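Local coordinates for protein neutral ceramidase (Pseudomonas aeruginosa, PDB 2ZWS) that hydrolyses the N-acyl linkage of ceramides to give sphingosine and free fatty acid, and also runs the reverse synthesis, as a secreted zinc-dependent amidase, at residues G357-L367 with I376-K384. Sequence-based numbering, arbitrary orientation.
Sequences GLLTGVPPQEL and ILADTGNKK
L367, on the first turn of helix 365-370, reaches obliquely across I376 and D379. Its CG lies 3.9 Å from I376 CD1, while CD2 rests against the D379 carboxylate, 3.4 Å from OD2. I376 presents its other branch to P363: the two side chains run antiparallel alongside each other, CG2 meeting the proline CG at 3.9 Å. P364, the N-cap residue of the helix, lies roughly at right angles to D379, with its CD 3.6 Å from OD2. With CG anti to the backbone N (chi1 174°), the D379 carboxylate is carried in among these carbons. Its other oxygen, OD1, accepts the backbone N-H of N382 (N to OD1 3.2 Å) from above the carboxylate plane, which ties the acid to the turn that follows it. At the far end K383, bent at chi2 (-71°) and then extended, brings NZ to G357 O in a weak 3.3 Å bond. One water bridges NZ and G357 O; a second accepts from both NZ and L359 N. W388 adds a cation-pi contact to the lysine. L358 lays CD1 against A378 CB, 3.9 Å away. This surface contact, remote from the zinc and magnesium sites, packs a loop and the start of helix 365-370 against strand 376-378, where L377 and A378 form a classic beta bulge opposite I326, and against D379, which begins an Asx motif overlapping the type I turn T380-K383.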
ATOM      1  N   GLY A 357      -3.945  -7.652  28.767  0.70 32.11           N
ATOM      2  CA  GLY A 357      -3.401  -7.412  27.458  0.70 32.69           C
ATOM      3  C   GLY A 357      -1.943  -7.846  27.462  0.70 33.01           C
ATOM      4  O   GLY A 357      -1.659  -9.005  27.210  0.70 32.44           O
ATOM      5  N   LEU A 358      -1.025  -6.926  27.762  1.00 33.96           N
ATOM      6  CA  LEU A 358       0.430  -7.229  27.723  1.00 35.59           C
ATOM      7  C   LEU A 358       0.910  -7.909  29.012  1.00 37.47           C
ATOM      8  O   LEU A 358       0.804  -7.316  30.085  1.00 38.05           O
ATOM      9  CB  LEU A 358       1.275  -5.984  27.406  1.00 35.20           C
ATOM     10  CG  LEU A 358       2.780  -6.231  27.233  1.00 35.15           C
ATOM     11  CD1 LEU A 358       3.091  -6.989  25.939  1.00 35.89           C
ATOM     12  CD2 LEU A 358       3.564  -4.925  27.305  1.00 35.68           C
ATOM     13  N   LEU A 359       1.451  -9.130  28.866  1.00 39.22           N
ATOM     14  CA  LEU A 359       1.794 -10.041  29.977  0.60 40.34           C
ATOM     15  C   LEU A 359       0.620 -10.977  30.334  1.00 41.06           C
ATOM     16  O   LEU A 359      -0.484 -10.834  29.793  1.00 41.69           O
ATOM     17  CB  LEU A 359       2.347  -9.292  31.202  0.60 40.41           C
ATOM     18  CG  LEU A 359       3.837  -8.925  31.152  0.60 40.69           C
ATOM     19  CD1 LEU A 359       4.055  -7.420  30.954  0.60 40.52           C
ATOM     20  CD2 LEU A 359       4.588  -9.440  32.390  0.60 40.65           C
ATOM     21  N   THR A 360       0.821 -11.961  31.221  1.00 42.08           N
ATOM     22  CA  THR A 360       2.050 -12.206  31.984  1.00 43.16           C
ATOM     23  C   THR A 360       2.875 -13.414  31.529  1.00 43.11           C
ATOM     24  O   THR A 360       2.391 -14.549  31.525  1.00 43.81           O
ATOM     25  CB  THR A 360       1.779 -12.235  33.537  1.00 43.36           C
ATOM     26  OG1 THR A 360       2.903 -12.809  34.213  1.00 45.28           O
ATOM     27  CG2 THR A 360       0.517 -13.038  33.887  1.00 43.61           C
ATOM     28  N   GLY A 361       4.113 -13.130  31.113  1.00 43.17           N
ATOM     29  CA  GLY A 361       5.173 -14.137  30.973  1.00 42.37           C
ATOM     30  C   GLY A 361       5.764 -14.329  32.365  1.00 42.00           C
ATOM     31  O   GLY A 361       5.258 -13.726  33.319  1.00 42.22           O
ATOM     32  N   VAL A 362       6.830 -15.114  32.538  1.00 41.22           N
ATOM     33  CA  VAL A 362       7.689 -15.701  31.502  1.00 40.24           C
ATOM     34  C   VAL A 362       6.948 -16.607  30.494  1.00 39.43           C
ATOM     35  O   VAL A 362       6.075 -17.385  30.880  1.00 39.86           O
ATOM     36  CB  VAL A 362       8.913 -16.435  32.188  1.00 40.41           C
ATOM     37  CG1 VAL A 362       8.447 -17.420  33.258  1.00 40.03           C
ATOM     38  CG2 VAL A 362       9.851 -17.116  31.180  1.00 40.57           C
ATOM     39  N   PRO A 363       7.279 -16.475  29.192  1.00 38.19           N
ATOM     40  CA  PRO A 363       6.776 -17.369  28.147  1.00 37.55           C
ATOM     41  C   PRO A 363       7.317 -18.795  28.333  1.00 37.00           C
ATOM     42  O   PRO A 363       8.299 -18.984  29.063  1.00 37.05           O
ATOM     43  CB  PRO A 363       7.355 -16.763  26.856  1.00 37.42           C
ATOM     44  CG  PRO A 363       7.770 -15.387  27.206  1.00 37.50           C
ATOM     45  CD  PRO A 363       8.163 -15.433  28.638  1.00 38.18           C
ATOM     46  N   PRO A 364       6.699 -19.790  27.668  1.00 36.57           N
ATOM     47  CA  PRO A 364       7.205 -21.165  27.747  1.00 36.20           C
ATOM     48  C   PRO A 364       8.698 -21.259  27.401  1.00 35.77           C
ATOM     49  O   PRO A 364       9.176 -20.568  26.488  1.00 34.88           O
ATOM     50  CB  PRO A 364       6.363 -21.908  26.711  1.00 36.11           C
ATOM     51  CG  PRO A 364       5.098 -21.113  26.620  1.00 36.57           C
ATOM     52  CD  PRO A 364       5.504 -19.691  26.804  1.00 36.57           C
ATOM     53  N   GLN A 365       9.417 -22.101  28.143  1.00 35.53           N
ATOM     54  CA  GLN A 365      10.875 -22.230  28.020  1.00 36.68           C
ATOM     55  C   GLN A 365      11.320 -22.595  26.610  1.00 34.72           C
ATOM     56  O   GLN A 365      12.362 -22.128  26.134  1.00 34.55           O
ATOM     57  CB  GLN A 365      11.412 -23.276  29.015  1.00 35.99           C
ATOM     58  CG  GLN A 365      12.944 -23.361  29.044  1.00 38.57           C
ATOM     59  CD  GLN A 365      13.480 -24.698  29.541  1.00 36.55           C
ATOM     60  OE1 GLN A 365      14.695 -24.872  29.674  1.00 43.55           O
ATOM     61  NE2 GLN A 365      12.586 -25.648  29.815  1.00 42.04           N
ATOM     62  N   GLU A 366      10.533 -23.439  25.952  1.00 33.66           N
ATOM     63  CA  GLU A 366      10.852 -23.894  24.605  1.00 32.76           C
ATOM     64  C   GLU A 366      10.861 -22.687  23.670  1.00 31.08           C
ATOM     65  O   GLU A 366      11.734 -22.557  22.814  1.00 30.62           O
ATOM     66  CB  GLU A 366       9.846 -24.954  24.131  1.00 33.81           C
ATOM     67  CG  GLU A 366       9.526 -26.046  25.176  1.00 38.03           C
ATOM     68  CD  GLU A 366       8.299 -25.726  26.044  1.00 33.98           C
ATOM     69  OE1 GLU A 366       7.161 -26.054  25.628  1.00 46.47           O
ATOM     70  OE2 GLU A 366       8.467 -25.164  27.152  1.00 44.88           O
ATOM     71  N   LEU A 367       9.903 -21.787  23.875  1.00 28.98           N
ATOM     72  CA  LEU A 367       9.821 -20.568  23.069  1.00 27.76           C
ATOM     73  C   LEU A 367      10.998 -19.622  23.337  1.00 27.17           C
ATOM     74  O   LEU A 367      11.633 -19.146  22.403  1.00 26.81           O
ATOM     75  CB  LEU A 367       8.479 -19.848  23.299  1.00 27.41           C
ATOM     76  CG  LEU A 367       8.300 -18.554  22.488  1.00 26.86           C
ATOM     77  CD1 LEU A 367       8.184 -18.862  20.995  1.00 25.51           C
ATOM     78  CD2 LEU A 367       7.104 -17.780  22.965  1.00 24.62           C
ATOM     79  N   ILE A 376      11.989 -11.603  24.555  1.00 23.31           N
ATOM     80  CA  ILE A 376      10.567 -11.564  24.239  1.00 24.06           C
ATOM     81  C   ILE A 376       9.837 -10.477  25.023  1.00 24.58           C
ATOM     82  O   ILE A 376       9.928 -10.419  26.257  1.00 25.24           O
ATOM     83  CB  ILE A 376       9.915 -12.943  24.457  1.00 23.92           C
ATOM     84  CG1 ILE A 376      10.506 -13.958  23.468  1.00 24.68           C
ATOM     85  CG2 ILE A 376       8.402 -12.834  24.352  1.00 23.03           C
ATOM     86  CD1 ILE A 376      10.142 -15.402  23.736  1.00 25.49           C
ATOM     87  N   LEU A 377       9.136  -9.611  24.287  1.00 24.64           N
ATOM     88  CA  LEU A 377       8.247  -8.620  24.863  1.00 24.66           C
ATOM     89  C   LEU A 377       6.807  -9.133  24.896  1.00 24.21           C
ATOM     90  O   LEU A 377       6.088  -8.959  25.897  1.00 24.32           O
ATOM     91  CB  LEU A 377       8.323  -7.313  24.065  1.00 25.00           C
ATOM     92  CG  LEU A 377       7.356  -6.185  24.456  1.00 25.66           C
ATOM     93  CD1 LEU A 377       7.652  -5.655  25.858  1.00 26.67           C
ATOM     94  CD2 LEU A 377       7.421  -5.065  23.439  1.00 25.87           C
ATOM     95  N   ALA A 378       6.385  -9.747  23.793  1.00 23.19           N
ATOM     96  CA  ALA A 378       5.026 -10.281  23.683  1.00 22.77           C
ATOM     97  C   ALA A 378       5.041 -11.617  22.968  1.00 22.22           C
ATOM     98  O   ALA A 378       5.594 -11.738  21.877  1.00 22.24           O
ATOM     99  CB  ALA A 378       4.098  -9.291  22.967  1.00 22.97           C
ATOM    100  N   ASP A 379       4.435 -12.616  23.603  1.00 21.95           N
ATOM    101  CA  ASP A 379       4.290 -13.943  23.024  1.00 21.38           C
ATOM    102  C   ASP A 379       2.960 -13.953  22.273  1.00 20.99           C
ATOM    103  O   ASP A 379       1.929 -14.318  22.828  1.00 21.32           O
ATOM    104  CB  ASP A 379       4.299 -15.008  24.139  1.00 22.42           C
ATOM    105  CG  ASP A 379       4.015 -16.420  23.619  1.00 24.40           C
ATOM    106  OD1 ASP A 379       3.694 -16.572  22.418  1.00 26.08           O
ATOM    107  OD2 ASP A 379       4.095 -17.394  24.428  1.00 27.70           O
ATOM    108  N   THR A 380       3.006 -13.538  21.014  1.00 19.46           N
ATOM    109  CA  THR A 380       1.767 -13.324  20.219  1.00 18.78           C
ATOM    110  C   THR A 380       1.157 -14.643  19.732  1.00 18.22           C
ATOM    111  O   THR A 380      -0.066 -14.772  19.604  1.00 18.76           O
ATOM    112  CB  THR A 380       2.029 -12.370  19.012  1.00 19.28           C
ATOM    113  OG1 THR A 380       3.099 -12.896  18.225  1.00 18.80           O
ATOM    114  CG2 THR A 380       2.402 -10.980  19.500  1.00 19.26           C
ATOM    115  N   GLY A 381       2.008 -15.631  19.474  1.00 18.22           N
ATOM    116  CA  GLY A 381       1.582 -16.921  18.953  1.00 17.61           C
ATOM    117  C   GLY A 381       0.731 -17.748  19.894  1.00 18.66           C
ATOM    118  O   GLY A 381      -0.114 -18.531  19.448  1.00 18.05           O
ATOM    119  N   ASN A 382       0.964 -17.589  21.201  1.00 19.04           N
ATOM    120  CA  ASN A 382       0.258 -18.400  22.199  1.00 19.25           C
ATOM    121  C   ASN A 382      -0.976 -17.741  22.789  1.00 19.59           C
ATOM    122  O   ASN A 382      -1.590 -18.292  23.709  1.00 19.34           O
ATOM    123  CB  ASN A 382       1.221 -18.822  23.341  1.00 19.64           C
ATOM    124  CG  ASN A 382       2.239 -19.868  22.899  1.00 22.52           C
ATOM    125  OD1 ASN A 382       3.429 -19.771  23.219  1.00 25.36           O
ATOM    126  ND2 ASN A 382       1.782 -20.869  22.168  1.00 22.91           N
ATOM    127  N   LYS A 383      -1.355 -16.579  22.256  1.00 19.89           N
ATOM    128  CA  LYS A 383      -2.536 -15.856  22.741  1.00 19.80           C
ATOM    129  C   LYS A 383      -3.805 -16.632  22.398  1.00 20.53           C
ATOM    130  O   LYS A 383      -3.850 -17.317  21.388  1.00 19.64           O
ATOM    131  CB  LYS A 383      -2.588 -14.443  22.154  1.00 20.13           C
ATOM    132  CG  LYS A 383      -1.418 -13.560  22.541  1.00 20.62           C
ATOM    133  CD  LYS A 383      -1.510 -13.183  24.022  1.00 22.40           C
ATOM    134  CE  LYS A 383      -0.325 -12.317  24.438  1.00 24.14           C
ATOM    135  NZ  LYS A 383      -0.504 -11.800  25.812  1.00 26.85           N
ATOM    136  N   LYS A 384      -4.795 -16.565  23.283  1.00 21.41           N
ATOM    137  CA  LYS A 384      -6.049 -17.303  23.127  1.00 22.83           C
ATOM    138  C   LYS A 384      -7.230 -16.337  23.255  1.00 23.22           C
ATOM    139  O   LYS A 384      -7.137 -15.374  24.020  1.00 25.00           O
ATOM    140  CB  LYS A 384      -6.131 -18.415  24.191  1.00 23.64           C
ATOM    141  CG  LYS A 384      -5.099 -19.542  23.992  1.00 24.89           C
ATOM    142  CD  LYS A 384      -5.360 -20.349  22.729  1.00 26.98           C
ATOM    143  CE  LYS A 384      -4.450 -21.578  22.611  1.00 28.22           C
ATOM    144  NZ  LYS A 384      -3.018 -21.222  22.365  1.00 29.31           N
TER
HETATM  145  O   HOH W   1      -3.076 -11.067  26.776  1.00 26.28           O
HETATM  146  O   HOH W   2       1.696 -10.348  26.472  1.00 34.03           O